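Local coordinates for Rod shape determining protein RodA (Thermus thermophilus, PDB 6BAR), which probably polymerises lipid-linked disaccharide-pentapeptide units into the glycan strands of peptidoglycan, as a SEDS-family glycosyltransferase of cell wall elongation, at residues L77-V85 with A95-P106. Sequence-based numbering, arbitrary orientation.
With OLC ((2R)-2,3-dihydroxypropyl (9Z)-octadec-9-enoate), chain C.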
ATOM      1  N   LEU A  77     -15.420  -5.190   1.709  1.00 79.83           N
ATOM      2  CA  LEU A  77     -16.442  -4.484   2.482  1.00 76.18           C
ATOM      3  C   LEU A  77     -17.013  -5.372   3.584  1.00 85.55           C
ATOM      4  O   LEU A  77     -17.092  -4.963   4.750  1.00102.80           O
ATOM      5  CB  LEU A  77     -17.558  -3.984   1.565  1.00 79.35           C
ATOM      6  CG  LEU A  77     -17.359  -2.582   0.992  1.00 86.63           C
ATOM      7  CD1 LEU A  77     -18.587  -2.113   0.228  1.00 75.94           C
ATOM      8  CD2 LEU A  77     -17.026  -1.617   2.110  1.00 89.50           C
ATOM      9  N   LEU A  78     -17.413  -6.598   3.233  1.00 72.83           N
ATOM     10  CA  LEU A  78     -17.965  -7.500   4.240  1.00 77.35           C
ATOM     11  C   LEU A  78     -16.927  -7.882   5.293  1.00 83.39           C
ATOM     12  O   LEU A  78     -17.287  -8.085   6.457  1.00 79.41           O
ATOM     13  CB  LEU A  78     -18.563  -8.751   3.581  1.00 75.21           C
ATOM     14  CG  LEU A  78     -19.890  -8.556   2.829  1.00 84.75           C
ATOM     15  CD1 LEU A  78     -20.646  -9.873   2.715  1.00 78.91           C
ATOM     16  CD2 LEU A  78     -20.769  -7.483   3.477  1.00 80.18           C
ATOM     17  N   LEU A  79     -15.636  -7.923   4.928  1.00 80.20           N
ATOM     18  CA  LEU A  79     -14.585  -8.228   5.902  1.00 76.07           C
ATOM     19  C   LEU A  79     -14.262  -7.038   6.806  1.00 87.85           C
ATOM     20  O   LEU A  79     -13.986  -7.219   7.999  1.00 84.84           O
ATOM     21  CB  LEU A  79     -13.326  -8.705   5.181  1.00 67.50           C
ATOM     22  CG  LEU A  79     -13.068 -10.213   5.214  1.00 80.64           C
ATOM     23  CD1 LEU A  79     -14.362 -10.975   5.015  1.00 71.82           C
ATOM     24  CD2 LEU A  79     -12.039 -10.633   4.171  1.00 79.97           C
ATOM     25  N   LEU A  80     -14.271  -5.821   6.257  1.00 72.23           N
ATOM     26  CA  LEU A  80     -14.186  -4.633   7.097  1.00 82.17           C
ATOM     27  C   LEU A  80     -15.339  -4.587   8.087  1.00 94.87           C
ATOM     28  O   LEU A  80     -15.155  -4.228   9.256  1.00 91.18           O
ATOM     29  CB  LEU A  80     -14.184  -3.371   6.233  1.00 65.15           C
ATOM     30  CG  LEU A  80     -12.865  -3.019   5.563  1.00 66.86           C
ATOM     31  CD1 LEU A  80     -12.991  -1.723   4.785  1.00 76.85           C
ATOM     32  CD2 LEU A  80     -11.772  -2.917   6.606  1.00 93.40           C
ATOM     33  N   ALA A  81     -16.538  -4.948   7.637  1.00 88.27           N
ATOM     34  CA  ALA A  81     -17.679  -4.962   8.543  1.00 89.77           C
ATOM     35  C   ALA A  81     -17.530  -6.044   9.605  1.00 91.46           C
ATOM     36  O   ALA A  81     -17.860  -5.818  10.776  1.00 83.07           O
ATOM     37  CB  ALA A  81     -18.969  -5.146   7.750  1.00 87.15           C
ATOM     38  N   LEU A  82     -17.013  -7.218   9.219  1.00 91.60           N
ATOM     39  CA  LEU A  82     -16.876  -8.343  10.137  1.00 78.84           C
ATOM     40  C   LEU A  82     -15.767  -8.140  11.160  1.00 87.24           C
ATOM     41  O   LEU A  82     -15.865  -8.663  12.278  1.00100.38           O
ATOM     42  CB  LEU A  82     -16.606  -9.631   9.358  1.00 97.58           C
ATOM     43  CG  LEU A  82     -16.567 -10.882  10.232  1.00100.55           C
ATOM     44  CD1 LEU A  82     -17.949 -11.117  10.808  1.00110.94           C
ATOM     45  CD2 LEU A  82     -16.074 -12.101   9.463  1.00100.30           C
ATOM     46  N   VAL A  83     -14.699  -7.422  10.801  1.00 93.85           N
ATOM     47  CA  VAL A  83     -13.625  -7.204  11.764  1.00 99.18           C
ATOM     48  C   VAL A  83     -14.114  -6.356  12.938  1.00100.27           C
ATOM     49  O   VAL A  83     -13.615  -6.503  14.061  1.00 97.24           O
ATOM     50  CB  VAL A  83     -12.390  -6.591  11.061  1.00 88.82           C
ATOM     51  CG1 VAL A  83     -12.601  -5.124  10.746  1.00 91.08           C
ATOM     52  CG2 VAL A  83     -11.132  -6.803  11.894  1.00 82.49           C
ATOM     53  N   LEU A  84     -15.118  -5.502  12.716  1.00 94.21           N
ATOM     54  CA  LEU A  84     -15.672  -4.706  13.806  1.00 86.05           C
ATOM     55  C   LEU A  84     -16.352  -5.571  14.860  1.00101.53           C
ATOM     56  O   LEU A  84     -16.417  -5.182  16.032  1.00118.87           O
ATOM     57  CB  LEU A  84     -16.662  -3.687  13.253  1.00 79.11           C
ATOM     58  CG  LEU A  84     -16.068  -2.668  12.285  1.00 95.55           C
ATOM     59  CD1 LEU A  84     -17.154  -1.779  11.697  1.00 79.09           C
ATOM     60  CD2 LEU A  84     -15.017  -1.836  12.995  1.00 89.17           C
ATOM     61  N   VAL A  85     -16.876  -6.729  14.472  1.00105.28           N
ATOM     62  CA  VAL A  85     -17.617  -7.575  15.400  1.00 98.74           C
ATOM     63  C   VAL A  85     -16.710  -8.599  16.071  1.00 99.74           C
ATOM     64  O   VAL A  85     -16.739  -8.753  17.295  1.00123.61           O
ATOM     65  CB  VAL A  85     -18.792  -8.257  14.665  1.00 95.45           C
ATOM     66  CG1 VAL A  85     -19.506  -9.232  15.590  1.00104.71           C
ATOM     67  CG2 VAL A  85     -19.764  -7.210  14.137  1.00 72.69           C
ATOM     68  N   ALA A  95      -8.911  -4.017  14.402  1.00 95.27           N
ATOM     69  CA  ALA A  95      -8.636  -3.925  12.976  1.00 80.71           C
ATOM     70  C   ALA A  95      -7.849  -5.127  12.471  1.00 92.29           C
ATOM     71  O   ALA A  95      -7.315  -5.082  11.357  1.00105.81           O
ATOM     72  CB  ALA A  95      -7.869  -2.643  12.657  1.00 94.79           C
ATOM     73  N   TRP A  96      -7.771  -6.198  13.254  1.00 83.92           N
ATOM     74  CA  TRP A  96      -6.964  -7.356  12.910  1.00 86.92           C
ATOM     75  C   TRP A  96      -7.742  -8.635  13.162  1.00 76.16           C
ATOM     76  O   TRP A  96      -8.459  -8.752  14.158  1.00 98.52           O
ATOM     77  CB  TRP A  96      -5.668  -7.386  13.722  1.00 94.57           C
ATOM     78  CG  TRP A  96      -4.639  -6.436  13.236  1.00 99.04           C
ATOM     79  CD1 TRP A  96      -4.597  -5.089  13.448  1.00 93.21           C
ATOM     80  CD2 TRP A  96      -3.483  -6.759  12.457  1.00104.09           C
ATOM     81  NE1 TRP A  96      -3.484  -4.551  12.844  1.00 94.38           N
ATOM     82  CE2 TRP A  96      -2.785  -5.556  12.229  1.00102.08           C
ATOM     83  CE3 TRP A  96      -2.972  -7.949  11.926  1.00102.03           C
ATOM     84  CZ2 TRP A  96      -1.604  -5.508  11.490  1.00110.17           C
ATOM     85  CZ3 TRP A  96      -1.796  -7.900  11.197  1.00108.93           C
ATOM     86  CH2 TRP A  96      -1.126  -6.687  10.986  1.00110.42           C
ATOM     87  N   PHE A  97      -7.593  -9.592  12.259  1.00 85.06           N
ATOM     88  CA  PHE A  97      -8.058 -10.949  12.491  1.00 91.27           C
ATOM     89  C   PHE A  97      -6.865 -11.762  12.973  1.00105.91           C
ATOM     90  O   PHE A  97      -5.855 -11.869  12.263  1.00115.99           O
ATOM     91  CB  PHE A  97      -8.650 -11.561  11.220  1.00105.49           C
ATOM     92  CG  PHE A  97     -10.041 -11.083  10.897  1.00 88.29           C
ATOM     93  CD1 PHE A  97     -10.263 -10.216   9.840  1.00 84.74           C
ATOM     94  CD2 PHE A  97     -11.124 -11.509  11.646  1.00 90.87           C
ATOM     95  CE1 PHE A  97     -11.544  -9.780   9.538  1.00 94.76           C
ATOM     96  CE2 PHE A  97     -12.404 -11.073  11.350  1.00 95.58           C
ATOM     97  CZ  PHE A  97     -12.613 -10.209  10.295  1.00103.97           C
ATOM     98  N   VAL A  98      -6.974 -12.312  14.180  1.00111.58           N
ATOM     99  CA  VAL A  98      -5.908 -13.110  14.778  1.00124.00           C
ATOM    100  C   VAL A  98      -6.445 -14.518  14.989  1.00126.87           C
ATOM    101  O   VAL A  98      -7.308 -14.743  15.847  1.00131.93           O
ATOM    102  CB  VAL A  98      -5.390 -12.506  16.092  1.00115.61           C
ATOM    103  CG1 VAL A  98      -4.287 -13.378  16.673  1.00122.60           C
ATOM    104  CG2 VAL A  98      -4.871 -11.096  15.848  1.00 99.55           C
ATOM    105  N   LEU A  99      -5.946 -15.460  14.190  1.00136.81           N
ATOM    106  CA  LEU A  99      -6.302 -16.866  14.323  1.00146.75           C
ATOM    107  C   LEU A  99      -5.065 -17.664  14.722  1.00147.89           C
ATOM    108  O   LEU A  99      -4.638 -18.569  13.997  1.00162.41           O
ATOM    109  CB  LEU A  99      -6.899 -17.403  13.018  1.00145.23           C
ATOM    110  N   GLY A 100      -4.484 -17.326  15.872  1.00137.63           N
ATOM    111  CA  GLY A 100      -3.281 -17.968  16.345  1.00140.05           C
ATOM    112  C   GLY A 100      -2.043 -17.371  15.712  1.00151.36           C
ATOM    113  O   GLY A 100      -1.668 -16.223  15.976  1.00158.82           O
ATOM    114  N   PRO A 101      -1.369 -18.155  14.867  1.00151.13           N
ATOM    115  CA  PRO A 101      -0.242 -17.615  14.094  1.00161.24           C
ATOM    116  C   PRO A 101      -0.653 -16.779  12.886  1.00156.91           C
ATOM    117  O   PRO A 101       0.218 -16.135  12.284  1.00157.28           O
ATOM    118  CB  PRO A 101       0.517 -18.882  13.653  1.00162.72           C
ATOM    119  CG  PRO A 101      -0.006 -19.991  14.535  1.00143.27           C
ATOM    120  CD  PRO A 101      -1.424 -19.625  14.815  1.00138.50           C
ATOM    121  N   LEU A 102      -1.935 -16.753  12.521  1.00144.74           N
ATOM    122  CA  LEU A 102      -2.405 -16.016  11.352  1.00137.06           C
ATOM    123  C   LEU A 102      -2.858 -14.617  11.750  1.00128.84           C
ATOM    124  O   LEU A 102      -3.657 -14.459  12.680  1.00121.84           O
ATOM    125  CB  LEU A 102      -3.558 -16.758  10.675  1.00137.38           C
ATOM    126  CG  LEU A 102      -3.443 -18.281  10.672  1.00146.92           C
ATOM    127  CD1 LEU A 102      -4.710 -18.924  10.123  1.00148.41           C
ATOM    128  CD2 LEU A 102      -2.220 -18.712   9.878  1.00145.36           C
ATOM    129  N   GLN A 103      -2.369 -13.608  11.030  1.00121.76           N
ATOM    130  CA  GLN A 103      -2.697 -12.207  11.297  1.00111.61           C
ATOM    131  C   GLN A 103      -3.076 -11.533   9.981  1.00117.41           C
ATOM    132  O   GLN A 103      -2.202 -11.229   9.164  1.00116.48           O
ATOM    133  CB  GLN A 103      -1.525 -11.497  11.962  1.00117.84           C
ATOM    134  CG  GLN A 103      -1.107 -12.121  13.277  1.00124.24           C
ATOM    135  CD  GLN A 103       0.094 -11.439  13.890  1.00126.13           C
ATOM    136  OE1 GLN A 103       0.543 -10.394  13.416  1.00107.20           O
ATOM    137  NE2 GLN A 103       0.628 -12.032  14.954  1.00143.13           N
ATOM    138  N   PHE A 104      -4.374 -11.284   9.784  1.00114.57           N
ATOM    139  CA  PHE A 104      -4.877 -10.707   8.538  1.00100.51           C
ATOM    140  C   PHE A 104      -5.742  -9.491   8.836  1.00 83.56           C
ATOM    141  O   PHE A 104      -6.812  -9.619   9.438  1.00 87.83           O
ATOM    142  CB  PHE A 104      -5.678 -11.731   7.723  1.00102.07           C
ATOM    143  CG  PHE A 104      -6.462 -11.118   6.593  1.00 94.03           C
ATOM    144  CD1 PHE A 104      -5.823 -10.713   5.428  1.00 97.77           C
ATOM    145  CD2 PHE A 104      -7.834 -10.933   6.699  1.00 82.79           C
ATOM    146  CE1 PHE A 104      -6.535 -10.137   4.390  1.00 94.59           C
ATOM    147  CE2 PHE A 104      -8.552 -10.358   5.666  1.00 85.69           C
ATOM    148  CZ  PHE A 104      -7.901  -9.962   4.509  1.00100.30           C
ATOM    149  N   GLN A 105      -5.297  -8.322   8.376  1.00 80.84           N
ATOM    150  CA  GLN A 105      -5.993  -7.049   8.528  1.00 80.26           C
ATOM    151  C   GLN A 105      -6.781  -6.725   7.266  1.00 90.52           C
ATOM    152  O   GLN A 105      -6.193  -6.669   6.175  1.00 94.59           O
ATOM    153  CB  GLN A 105      -4.987  -5.940   8.813  1.00 81.92           C
ATOM    154  CG  GLN A 105      -5.561  -4.548   8.800  1.00 93.07           C
ATOM    155  CD  GLN A 105      -4.488  -3.488   8.955  1.00 91.05           C
ATOM    156  OE1 GLN A 105      -3.315  -3.725   8.652  1.00 69.61           O
ATOM    157  NE2 GLN A 105      -4.883  -2.312   9.436  1.00 90.23           N
ATOM    158  N   PRO A 106      -8.093  -6.482   7.357  1.00 86.29           N
ATOM    159  CA  PRO A 106      -8.888  -6.280   6.135  1.00 79.81           C
ATOM    160  C   PRO A 106      -8.562  -4.999   5.391  1.00 85.52           C
ATOM    161  O   PRO A 106      -9.048  -4.824   4.264  1.00101.58           O
ATOM    162  CB  PRO A 106     -10.334  -6.256   6.652  1.00 95.63           C
ATOM    163  CG  PRO A 106     -10.271  -6.794   8.049  1.00100.53           C
ATOM    164  CD  PRO A 106      -8.924  -6.412   8.568  1.00 98.40           C
TER
HETATM  165  C10 OLC C 402      -4.460  -9.530  -1.342  1.00 98.68           C
HETATM  166  C9  OLC C 402      -3.512  -9.194  -0.444  1.00 87.79           C
HETATM  167  C8  OLC C 402      -3.859  -9.081   1.027  1.00 81.75           C
HETATM  168  C24 OLC C 402       2.229 -13.645   9.998  1.00100.32           C
HETATM  169  C7  OLC C 402      -2.670  -9.498   1.870  1.00 92.41           C
HETATM  170  C6  OLC C 402      -3.146  -9.949   3.235  1.00101.90           C
HETATM  171  C5  OLC C 402      -2.421  -9.199   4.332  1.00 94.13           C
HETATM  172  C4  OLC C 402      -2.274 -10.095   5.545  1.00 98.60           C
HETATM  173  C3  OLC C 402      -1.532 -11.362   5.166  1.00118.53           C
HETATM  174  C2  OLC C 402      -0.876 -11.960   6.396  1.00112.21           C
HETATM  175  C21 OLC C 402       0.320 -13.654   8.394  1.00120.91           C
HETATM  176  C1  OLC C 402      -1.069 -13.464   6.457  1.00109.51           C
HETATM  177  C22 OLC C 402       1.602 -14.349   8.814  1.00120.45           C
HETATM  178  O19 OLC C 402      -1.988 -13.992   5.859  1.00110.82           O
HETATM  179  O25 OLC C 402       3.634 -13.760   9.931  1.00 96.18           O
HETATM  180  O23 OLC C 402       1.327 -15.685   9.165  1.00127.91           O
HETATM  181  O20 OLC C 402      -0.176 -14.253   7.210  1.00120.70           O
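Val83 and Leu79, on one flank of helix 69-86, meet Phe97 and Phe104 of a β-hairpin and Pro106 just after it; the hairpin lies in the connection from this predicted transmembrane helix to helix 106-121. The hairpin pairs strand 97-99 antiparallel with strand 102-104: Phe97 and Phe104 form a hydrogen-bonded pair, each N donating to the other's O, while Leu99 N reaches Leu102 O. No hydrogen bond joins the two segments, and the contacts between their side chains are apolar.

The aromatic part centres on Phe97, whose ring end reaches the helix backbone, with CZ 3.5 Å from Val83 CA. With Val83 CG1 at chi1 75°, the other branch, CG2, lies opposite the backbone N and is carried over one face of the Phe97 ring, a CH-π contact 4.1 Å from the centroid and 20° off the normal. Leu79 O approaches the ring edge near its plane, and Leu82 CG packs near Phe97 CZ, the two side chains crossing at about a right angle.

Pro106 packs against three side chains of the helix, Leu79, Leu80 and Val83. Its CG fits against Val83 CB at 3.7 Å, whereas its CB receives Leu80 CD2 at 3.6 Å; although the CB of Leu80 points away from the hairpin segment, the end of its side chain turns back to the proline. Leu80 also touches Ala110 of helix 106-121 and Leu146 of helix 131-148.

Phe104 sits between the helix and a monoolein. Leu79 CD2 meets the ring edge at CE2, 3.8 Å away, while monoolein C6 meets the edge at Phe104 CD1, 3.5 Å away.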